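Local coordinates for protein beta-gamma-crystallin (Geodia cydonium, PDB 4IAU) that binds calcium through a Greek key beta-gamma-crystallin fold, although its biological role has not been established, at residues A[108-111]-A[112-115]; A[149-153]-A[154-158]. All coordinates share one frame; numbering follows the deposited sequence.

Contact 1 of 2, residues A[108-111]-A[112-115]. With CA (calcium ion), chain B.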
# COMPACT_ATOMS: atom_id res chain seq x y z
N ILE A 108 9.93 -13.40 -4.23
CA ILE A 108 8.95 -12.37 -4.55
C ILE A 108 8.79 -12.28 -6.05
O ILE A 108 9.78 -12.11 -6.78
CB ILE A 108 9.41 -11.03 -3.98
CG1 ILE A 108 9.53 -11.08 -2.47
CG2 ILE A 108 8.51 -9.88 -4.46
CD1 ILE A 108 10.39 -10.05 -1.85
N ASP A 109 7.57 -12.38 -6.55
CA ASP A 109 7.26 -12.44 -7.96
C ASP A 109 5.93 -11.70 -8.24
O ASP A 109 4.94 -12.38 -8.47
CB ASP A 109 7.25 -13.92 -8.42
CG ASP A 109 7.25 -14.15 -9.92
OD1 ASP A 109 7.12 -13.18 -10.71
OD2 ASP A 109 7.33 -15.34 -10.32
N ILE A 110 5.91 -10.38 -8.27
CA ILE A 110 4.70 -9.56 -8.49
C ILE A 110 4.81 -8.74 -9.78
O ILE A 110 3.96 -7.86 -10.00
CB ILE A 110 4.34 -8.66 -7.32
CG1 ILE A 110 5.32 -7.57 -7.05
CG2 ILE A 110 4.07 -9.55 -6.10
CD1 ILE A 110 4.86 -6.57 -5.95
N GLY A 111 5.76 -9.05 -10.64
CA GLY A 111 5.93 -8.29 -11.87
C GLY A 111 6.81 -7.10 -11.68
O GLY A 111 6.83 -6.25 -12.59
N GLY A 112 7.59 -7.06 -10.62
CA GLY A 112 8.61 -6.04 -10.42
C GLY A 112 8.21 -5.07 -9.32
O GLY A 112 7.33 -4.21 -9.49
N VAL A 113 8.84 -5.18 -8.17
CA VAL A 113 8.51 -4.35 -7.02
C VAL A 113 9.00 -2.93 -7.25
O VAL A 113 10.16 -2.72 -7.58
CB VAL A 113 9.15 -4.89 -5.73
CG1 VAL A 113 8.91 -3.94 -4.56
CG2 VAL A 113 8.62 -6.28 -5.41
N SER A 114 8.14 -1.94 -6.99
CA SER A 114 8.50 -0.55 -7.09
C SER A 114 8.20 0.33 -5.87
O SER A 114 8.63 1.48 -5.88
CB SER A 114 7.88 0.10 -8.33
OG SER A 114 8.27 -0.59 -9.52
N SER A 115 7.53 -0.16 -4.84
CA SER A 115 7.35 0.61 -3.62
C SER A 115 6.99 -0.34 -2.49
O SER A 115 6.68 -1.53 -2.71
CB SER A 115 6.32 1.74 -3.76
OG SER A 115 5.02 1.23 -4.06
CA CA B . 7.25 -2.17 -10.95
O HOH W 1 8.46 -9.01 -8.65
O HOH W 2 6.52 -3.59 -12.67
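Val113 turns one methyl group back onto two isoleucines that precede it in the same loop, while the backbone between them bends round to a calcium ion. From CB of Val113 the two branches part: CG1 lies anti to the backbone N (chi1 175°), which sets CG2 beside that nitrogen and aims it at the incoming chain. There Val113 CG2 meets Ile108 CG2 at 3.7 Å, the two side chains crossing at about a right angle, and it touches the tip of Ile110, with CD1 of Ile110 3.8 Å from CG2 of Val113. The reach of Ile110 follows from its CG1 standing between the backbone N and the carbonyl carbon (chi1 67°), with the chain then extended to CD1. Leu156 and Leu99 continue this apolar patch.

No direct hydrogen bond spans the bend. A water accepts from both Ile110 N and Gly112 N, each at 2.9 Å, and so bridges the two amides. Gly111 and Gly112 both have positive phi, and at their backbone angles a CB would press against the preceding carbonyl oxygen.

The polar face belongs to the metal. Gly112 O binds the calcium at 2.5 Å and Ser114 OG at 2.4 Å, while Gly111 O receives a hydrogen bond from a water that is itself a calcium ligand. Three kinds of oxygen, carbonyl, hydroxyl and water, thus converge on the ion, the hard-donor chemistry that suits calcium; the ligands supplied here are formally neutral, so the carboxylate of Asp154 probably carries much of the charge compensation.

Contact 2 of 2, residues A[149-153]-A[154-158]; sequences LGVAN and DALKS. With CA (calcium ion), chain B.
The chain reverses through a type II beta turn from Ala152 to Ala155, closed by a hydrogen bond from Ala155 N to Ala152 O of 3.2 Å, with the donor 49° out of the carbonyl plane. A water reinforces the closure, donating to Ala152 O and accepting from Leu156 N, so that the carbonyl oxygen is gripped twice. Across the turn the methyl groups come together, Ala152 CB lying 3.8 Å from Ala155 CB. Val151 CG1 makes a looser apolar contact with Leu156 CD1 at 4.3 Å, and Leu156 also packs on Val113 and Leu125.

At the corner, Asn153 and Asp154 carry their side chains alongside each other and pointing the same way, the amide and carboxylate planes 37° apart. Asn153 has CG opposite the backbone N (chi1 -170°), which lays the amide next to the acid; ND2 of Asn153 is 3.4 Å from OD2 of Asp154, but the angle is too poor for a hydrogen bond. Asn153 OD1 is engaged instead by a hydrogen bond with the hydroxyl of Ser114, and ND2 bonds to a glycerol, probably from the crystallisation liquor. Asp154 has a positive phi, as expected at this position, and its OD1 binds the calcium ion at 2.4 Å.

Asn153 is therefore second shell, holding the ligand Ser114. Asn153 to Ser158 follow the family's N/D-N/D-X-X-S/T-S calcium motif except for Lys157; Ile110 to Ser115 keep the closing serines but have Ile and Gly for the N/D pair. The site joins the acidic half of one copy (Asp154) to the serine half of the other (Ser114).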
# COMPACT_ATOMS: atom_id res chain seq x y z
N LEU A 149 14.10 2.13 -0.96
CA LEU A 149 14.40 0.80 -0.36
C LEU A 149 15.83 0.34 -0.52
O LEU A 149 16.19 -0.62 0.17
CB LEU A 149 13.57 -0.33 -0.95
CG LEU A 149 12.12 -0.26 -0.73
CD1 LEU A 149 11.29 -1.21 -1.63
CD2 LEU A 149 11.74 -0.55 0.75
N GLY A 150 16.63 0.98 -1.28
CA GLY A 150 18.00 0.55 -1.50
C GLY A 150 18.10 -0.46 -2.57
O GLY A 150 19.12 -1.11 -2.59
N VAL A 151 17.10 -0.60 -3.46
CA VAL A 151 17.19 -1.57 -4.54
C VAL A 151 16.89 -0.89 -5.87
O VAL A 151 16.22 0.14 -5.93
CB VAL A 151 16.23 -2.76 -4.29
CG1 VAL A 151 16.72 -3.56 -3.09
CG2 VAL A 151 14.78 -2.33 -4.10
N ALA A 152 17.34 -1.54 -6.93
CA ALA A 152 16.96 -1.09 -8.26
C ALA A 152 15.46 -1.34 -8.46
O ALA A 152 14.84 -2.21 -7.89
CB ALA A 152 17.80 -1.84 -9.28
N ASN A 153 14.89 -0.52 -9.35
CA ASN A 153 13.50 -0.72 -9.68
C ASN A 153 13.29 -2.12 -10.25
O ASN A 153 14.11 -2.61 -11.05
CB ASN A 153 12.99 0.33 -10.66
CG ASN A 153 11.51 0.29 -10.84
OD1 ASN A 153 10.77 0.26 -9.82
ND2 ASN A 153 11.03 0.27 -12.06
N ASP A 154 12.21 -2.76 -9.87
CA ASP A 154 11.82 -4.09 -10.36
C ASP A 154 12.81 -5.18 -9.97
O ASP A 154 12.63 -6.27 -10.48
CB ASP A 154 11.50 -4.03 -11.86
CG ASP A 154 10.31 -3.15 -12.14
OD1 ASP A 154 9.49 -2.92 -11.24
OD2 ASP A 154 10.13 -2.72 -13.32
N ALA A 155 13.71 -4.98 -9.10
CA ALA A 155 14.76 -5.93 -8.76
C ALA A 155 14.61 -6.68 -7.47
O ALA A 155 15.32 -7.69 -7.27
CB ALA A 155 16.12 -5.22 -8.80
N LEU A 156 13.77 -6.24 -6.55
CA LEU A 156 13.66 -6.91 -5.26
C LEU A 156 13.15 -8.33 -5.45
O LEU A 156 12.02 -8.49 -5.96
CB LEU A 156 12.76 -6.12 -4.34
CG LEU A 156 12.56 -6.68 -2.93
CD1 LEU A 156 13.87 -6.64 -2.15
CD2 LEU A 156 11.49 -5.92 -2.19
N LYS A 157 13.88 -9.32 -4.99
CA LYS A 157 13.55 -10.72 -5.17
C LYS A 157 13.39 -11.50 -3.90
O LYS A 157 12.71 -12.56 -3.91
CB LYS A 157 14.57 -11.40 -6.09
CG LYS A 157 14.31 -11.12 -7.55
CD LYS A 157 15.32 -11.90 -8.44
CE LYS A 157 14.98 -11.80 -9.92
NZ LYS A 157 14.97 -10.41 -10.45
N SER A 158 13.96 -11.10 -2.78
CA SER A 158 13.73 -11.74 -1.52
C SER A 158 13.92 -10.72 -0.41
O SER A 158 14.62 -9.70 -0.60
CB SER A 158 14.58 -12.98 -1.30
OG SER A 158 15.96 -12.74 -1.35
CA CA B . 7.25 -2.17 -10.95
O HOH W 3 12.65 -3.54 -6.57
O HOH W 2 6.52 -3.59 -12.67

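How the contacts relate
Contacts 1 and 2 come from two loops far apart in the sequence of one beta-gamma-crystallin domain, the first leading into strand 115-118 and the second into strand 158-161. Their centres are about 8 Å apart, and they meet at a single calcium ion. Contact 1 contributes a carbonyl and a hydroxyl and contact 2 a carboxylate; Lys90 O is a further ligand, and one metal-bound water is common to both. As neighbours in the coordination shell, Asp154 OD1 lies 3.1 Å from both Ser114 OG and Gly112 O. Away from the metal, Ile108 N and Lys157 O lie 2.9 Å apart in a probable backbone hydrogen bond that ties the loops together.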